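Local coordinates for Ketoacyl_synth_N domain-containing protein (Photorhabdus luminescens subsp. laumondii, PDB 6SMO) that probably works with a ketosynthase-like partner chain in building polyketide chains, and contributes here to the pocket of a bound poly-oxo chain, at residues 123-126 against 127-131; 56-60 against 61-65. All blocks are in the same frame, centred on the assembly; numbering follows the deposited sequence.

Interaction 1 (123-126 against 127-131); sequences KGMG and PYVAT. With LKZ (3,5,7,9,11-pentakis(oxidanylidene)dodecanal), chain H.
M125 and V129 touch where the loop leads into the short helix 129-132, within the ketosynthase-type part of this thiolase-like fold. Their apolar contact is loose: CB of M125 lies 4.2 Å from CG2 of V129, and this one methyl branch also rests beside the loop backbone, with CG2 of V129 3.7 Å from O of G126. The two branches of V129 point different ways. CG1 stands opposite the backbone N (chi1 175°) and points to the ligand side, where it comes within 3.9 Å of O24 of LKZ, while CG2 turns back to the loop. M125 packs further against E113 and L117. P127 packs on A232 of the PKS_KS domain-containing protein chain.

A water spans the junction. It accepts from the first helical turn, with N of A130 2.7 Å from the water oxygen, and donates a weak, long bond to G126 O. V129 and A130 belong to the LKZ pocket, whose ligand is also hydrogen-bonded to F428 N of the PKS_KS domain-containing protein. On this side of the ligand, O of A130 lies 2.8 Å from O21 of LKZ.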
loop_
_atom_site.group_PDB
_atom_site.type_symbol
_atom_site.label_atom_id
_atom_site.label_comp_id
_atom_site.label_asym_id
_atom_site.label_seq_id
_atom_site.Cartn_x
_atom_site.Cartn_y
_atom_site.Cartn_z
ATOM N N LYS C 123 0.812 -14.410 -23.261
ATOM C CA LYS C 123 2.109 -15.146 -23.290
ATOM C C LYS C 123 3.257 -14.191 -22.938
ATOM O O LYS C 123 4.267 -14.667 -22.380
ATOM C CB LYS C 123 2.349 -15.771 -24.668
ATOM C CG LYS C 123 1.456 -16.956 -25.012
ATOM C CD LYS C 123 1.759 -17.566 -26.365
ATOM C CE LYS C 123 1.035 -18.875 -26.605
ATOM N NZ LYS C 123 -0.429 -18.682 -26.732
ATOM N N GLY C 124 3.101 -12.901 -23.260
ATOM C CA GLY C 124 4.104 -11.838 -23.057
ATOM C C GLY C 124 4.487 -11.649 -21.598
ATOM O O GLY C 124 5.705 -11.597 -21.326
ATOM N N MET C 125 3.509 -11.537 -20.689
ATOM C CA MET C 125 3.772 -11.244 -19.251
ATOM C C MET C 125 3.439 -12.463 -18.380
ATOM O O MET C 125 2.400 -13.111 -18.618
ATOM C CB MET C 125 3.016 -10.001 -18.763
ATOM C CG MET C 125 1.505 -10.117 -18.683
ATOM S SD MET C 125 0.798 -8.770 -17.686
ATOM C CE MET C 125 1.789 -7.372 -18.217
ATOM N N GLY C 126 4.321 -12.753 -17.417
ATOM C CA GLY C 126 4.236 -13.899 -16.491
ATOM C C GLY C 126 3.447 -13.552 -15.232
ATOM O O GLY C 126 2.852 -12.481 -15.144
ATOM N N PRO C 127 3.429 -14.447 -14.216
ATOM C CA PRO C 127 2.555 -14.287 -13.052
ATOM C C PRO C 127 3.104 -13.463 -11.874
ATOM O O PRO C 127 2.368 -13.287 -10.919
ATOM C CB PRO C 127 2.372 -15.746 -12.612
ATOM C CG PRO C 127 3.709 -16.390 -12.915
ATOM C CD PRO C 127 4.223 -15.685 -14.154
ATOM N N TYR C 128 4.348 -12.978 -11.957
ATOM C CA TYR C 128 5.036 -12.234 -10.865
ATOM C C TYR C 128 4.933 -10.719 -11.082
ATOM O O TYR C 128 5.499 -9.969 -10.266
ATOM C CB TYR C 128 6.495 -12.682 -10.744
ATOM C CG TYR C 128 6.668 -14.030 -10.091
ATOM C CD1 TYR C 128 6.274 -14.238 -8.779
ATOM C CD2 TYR C 128 7.217 -15.098 -10.782
ATOM C CE1 TYR C 128 6.422 -15.472 -8.167
ATOM C CE2 TYR C 128 7.374 -16.338 -10.185
ATOM C CZ TYR C 128 6.975 -16.526 -8.874
ATOM O OH TYR C 128 7.125 -17.742 -8.276
ATOM N N VAL C 129 4.215 -10.279 -12.121
ATOM C CA VAL C 129 3.945 -8.836 -12.401
ATOM C C VAL C 129 3.022 -8.288 -11.302
ATOM O O VAL C 129 3.101 -7.077 -11.020
ATOM C CB VAL C 129 3.345 -8.636 -13.809
ATOM C CG1 VAL C 129 2.953 -7.188 -14.071
ATOM C CG2 VAL C 129 4.289 -9.128 -14.895
ATOM N N ALA C 130 2.152 -9.145 -10.781
ATOM C CA ALA C 130 1.159 -8.834 -9.730
ATOM C C ALA C 130 1.801 -8.543 -8.372
ATOM O O ALA C 130 1.181 -7.852 -7.577
ATOM C CB ALA C 130 0.133 -9.929 -9.653
ATOM N N THR C 131 2.937 -9.151 -8.069
ATOM C CA THR C 131 3.550 -8.902 -6.747
ATOM C C THR C 131 4.837 -8.094 -6.845
ATOM O O THR C 131 5.176 -7.472 -5.877
ATOM C CB THR C 131 3.790 -10.219 -6.016
ATOM O OG1 THR C 131 4.342 -11.103 -6.983
ATOM C CG2 THR C 131 2.511 -10.817 -5.486
HETATM C C4 LKZ H . -0.817 -5.375 -10.784
HETATM C C5 LKZ H . -0.245 -4.904 -9.470
HETATM C C6 LKZ H . -1.183 -4.141 -8.530
HETATM C C7 LKZ H . -1.475 -5.008 -7.325
HETATM C C8 LKZ H . -2.322 -4.453 -6.174
HETATM C C10 LKZ H . -5.379 -7.938 -3.756
HETATM C C22 LKZ H . -0.403 -4.383 -11.853
HETATM C C11 LKZ H . -6.518 -7.024 -4.130
HETATM O O19 LKZ H . -7.378 -7.345 -4.930
HETATM C C3 LKZ H . -4.157 -7.045 -3.858
HETATM O O23 LKZ H . -3.388 -6.940 -2.918
HETATM C C2 LKZ H . -4.013 -6.192 -5.126
HETATM C C9 LKZ H . -2.598 -5.619 -5.221
HETATM O O20 LKZ H . -1.674 -6.129 -4.618
HETATM O O21 LKZ H . -1.080 -6.153 -7.303
HETATM O O22 LKZ H . 0.928 -5.111 -9.205
HETATM O O24 LKZ H . 0.577 -4.557 -12.562
HETATM C C23 LKZ H . -1.285 -3.157 -11.992
HETATM O O HOH W 1 1.235 -10.968 -12.548
#

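Interaction 2 (56-60 against 61-65)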
loop_
_atom_site.group_PDB
_atom_site.type_symbol
_atom_site.label_atom_id
_atom_site.label_comp_id
_atom_site.label_asym_id
_atom_site.label_seq_id
_atom_site.Cartn_x
_atom_site.Cartn_y
_atom_site.Cartn_z
ATOM N N LYS C 56 24.647 -12.836 -1.970
ATOM C CA LYS C 56 25.039 -13.305 -0.612
ATOM C C LYS C 56 23.855 -13.162 0.353
ATOM O O LYS C 56 23.661 -14.075 1.180
ATOM C CB LYS C 56 26.250 -12.522 -0.093
ATOM C CG LYS C 56 26.893 -13.095 1.164
ATOM C CD LYS C 56 27.953 -12.201 1.774
ATOM C CE LYS C 56 29.231 -12.152 0.963
ATOM N NZ LYS C 56 30.255 -11.300 1.611
ATOM N N TYR C 57 23.104 -12.059 0.257
ATOM C CA TYR C 57 21.981 -11.712 1.169
ATOM C C TYR C 57 20.740 -12.546 0.826
ATOM O O TYR C 57 20.225 -13.244 1.723
ATOM C CB TYR C 57 21.659 -10.217 1.093
ATOM C CG TYR C 57 22.742 -9.310 1.620
ATOM C CD1 TYR C 57 22.821 -8.998 2.968
ATOM C CD2 TYR C 57 23.684 -8.752 0.770
ATOM C CE1 TYR C 57 23.810 -8.161 3.459
ATOM C CE2 TYR C 57 24.680 -7.914 1.245
ATOM C CZ TYR C 57 24.744 -7.617 2.595
ATOM O OH TYR C 57 25.722 -6.792 3.071
ATOM N N ILE C 58 20.279 -12.466 -0.427
ATOM C CA ILE C 58 18.998 -13.071 -0.905
ATOM C C ILE C 58 19.311 -14.296 -1.775
ATOM O O ILE C 58 20.215 -14.202 -2.629
ATOM C CB ILE C 58 18.153 -12.025 -1.664
ATOM C CG1 ILE C 58 17.933 -10.759 -0.831
ATOM C CG2 ILE C 58 16.831 -12.623 -2.123
ATOM C CD1 ILE C 58 17.522 -9.553 -1.641
ATOM N N ASN C 59 18.573 -15.394 -1.566
ATOM C CA ASN C 59 18.683 -16.659 -2.343
ATOM C C ASN C 59 18.092 -16.445 -3.743
ATOM O O ASN C 59 17.266 -15.525 -3.902
ATOM C CB ASN C 59 18.014 -17.832 -1.616
ATOM C CG ASN C 59 16.511 -17.688 -1.497
ATOM O OD1 ASN C 59 15.778 -17.953 -2.446
ATOM N ND2 ASN C 59 16.041 -17.282 -0.328
ATOM N N ASN C 60 18.485 -17.284 -4.707
ATOM C CA ASN C 60 18.178 -17.113 -6.155
ATOM C C ASN C 60 16.683 -17.338 -6.427
ATOM O O ASN C 60 16.170 -16.689 -7.357
ATOM C CB ASN C 60 19.037 -18.026 -7.038
ATOM C CG ASN C 60 20.402 -17.449 -7.348
ATOM O OD1 ASN C 60 20.607 -16.238 -7.286
ATOM N ND2 ASN C 60 21.346 -18.310 -7.697
ATOM N N ARG C 61 16.015 -18.215 -5.668
ATOM C CA ARG C 61 14.565 -18.514 -5.837
ATOM C C ARG C 61 13.760 -17.228 -5.610
ATOM O O ARG C 61 12.955 -16.875 -6.493
ATOM C CB ARG C 61 14.097 -19.618 -4.882
ATOM C CG ARG C 61 12.768 -20.251 -5.275
ATOM C CD ARG C 61 12.395 -21.439 -4.408
ATOM N NE ARG C 61 11.244 -22.171 -4.924
ATOM C CZ ARG C 61 10.778 -23.316 -4.424
ATOM N NH1 ARG C 61 11.363 -23.882 -3.381
ATOM N NH2 ARG C 61 9.723 -23.896 -4.973
ATOM N N LEU C 62 13.996 -16.551 -4.480
ATOM C CA LEU C 62 13.274 -15.320 -4.058
ATOM C C LEU C 62 13.689 -14.132 -4.936
ATOM O O LEU C 62 12.798 -13.346 -5.307
ATOM C CB LEU C 62 13.573 -15.040 -2.580
ATOM C CG LEU C 62 12.981 -13.751 -2.011
ATOM C CD1 LEU C 62 11.471 -13.711 -2.181
ATOM C CD2 LEU C 62 13.349 -13.588 -0.544
ATOM N N ARG C 63 14.985 -13.996 -5.237
ATOM C CA ARG C 63 15.545 -12.840 -5.993
ATOM C C ARG C 63 14.960 -12.809 -7.410
ATOM O O ARG C 63 14.765 -11.698 -7.944
ATOM C CB ARG C 63 17.074 -12.899 -6.056
ATOM C CG ARG C 63 17.710 -11.552 -6.367
ATOM C CD ARG C 63 19.177 -11.618 -6.738
ATOM N NE ARG C 63 19.811 -10.323 -6.529
ATOM C CZ ARG C 63 19.628 -9.243 -7.288
ATOM N NH1 ARG C 63 20.255 -8.117 -6.986
ATOM N NH2 ARG C 63 18.827 -9.279 -8.340
ATOM N N ARG C 64 14.699 -13.988 -7.985
ATOM C CA ARG C 64 14.129 -14.181 -9.347
ATOM C C ARG C 64 12.801 -13.420 -9.484
ATOM O O ARG C 64 12.552 -12.876 -10.577
ATOM C CB ARG C 64 13.893 -15.672 -9.617
ATOM C CG ARG C 64 14.071 -16.086 -11.071
ATOM C CD ARG C 64 13.163 -17.241 -11.455
ATOM N NE ARG C 64 11.849 -16.766 -11.867
ATOM C CZ ARG C 64 11.570 -16.217 -13.049
ATOM N NH1 ARG C 64 10.338 -15.813 -13.312
ATOM N NH2 ARG C 64 12.515 -16.064 -13.963
ATOM N N LYS C 65 11.995 -13.382 -8.416
ATOM C CA LYS C 65 10.552 -13.012 -8.457
ATOM C C LYS C 65 10.290 -11.663 -7.767
ATOM O O LYS C 65 9.100 -11.348 -7.564
ATOM C CB LYS C 65 9.709 -14.122 -7.815
ATOM C CG LYS C 65 10.060 -14.483 -6.376
ATOM C CD LYS C 65 9.265 -15.651 -5.831
ATOM C CE LYS C 65 9.823 -16.992 -6.256
ATOM N NZ LYS C 65 8.829 -18.081 -6.101
#
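The flat carboxamide of N59 has L62 on one side of its plane: L62 CB is displaced beyond the group, 4.0 Å from ND2 of N59, and the two side chains cross at about a right angle. The L62 N-H approaches from the same side, its donor 37° out of the carbonyl plane, with L62 N 3.0 Å from OD1 of N59. The bond is nearly straight at hydrogen (164°). At the oxygen end, close to the plane and slightly to its other side, R61 CB lies 3.4 Å from N59 OD1.

This is an N-cap. A first torsion of 66° places CG of N59 between its backbone N and carbonyl carbon, folding OD1 over the start of helix 60-63. The backbone completes the turn, R63 N donating to N59 O in the carbonyl plane at 3.1 Å. R64 N donates to N60 O from above the carbonyl plane. Beside the cap, the I58 branch methyl supplies the apolar part: its CG2 lies 3.9 Å from CD2 of L62 and 4.0 Å from CB of R63.

The arginine ends lead away from the cap. R63 forms a salt bridge with E68, whereas R61 and R64 each pair with an acidic side chain of another protein in the assembly, consistent with a basic docking surface. On the inner side, I58 and R63 pack on V71 of helix 68-84, and L62 lies against Q141 and L145 of helix 137-146.

Overall arrangement
From the N terminus the chain first reaches interaction 2, where the loop following strand 46-47 turns at once into helix 60-63. Helices 68-84 and 111-116 and strand 96-101 follow before interaction 1, in which the next loop turns into helix 129-132. Each contact closes a turn between adjoining segments; they stand in series, neither nested nor crossed, with centres about 18 Å apart. Side chains nevertheless join them: K65 NZ and Y128 OH are 2.8 Å apart, a probable hydrogen bond, and the Y128 ring packs beside R64. The 56-65 region is thereby tied to the turn bordering the LKZ pocket, and both regions touch another protein of the assembly.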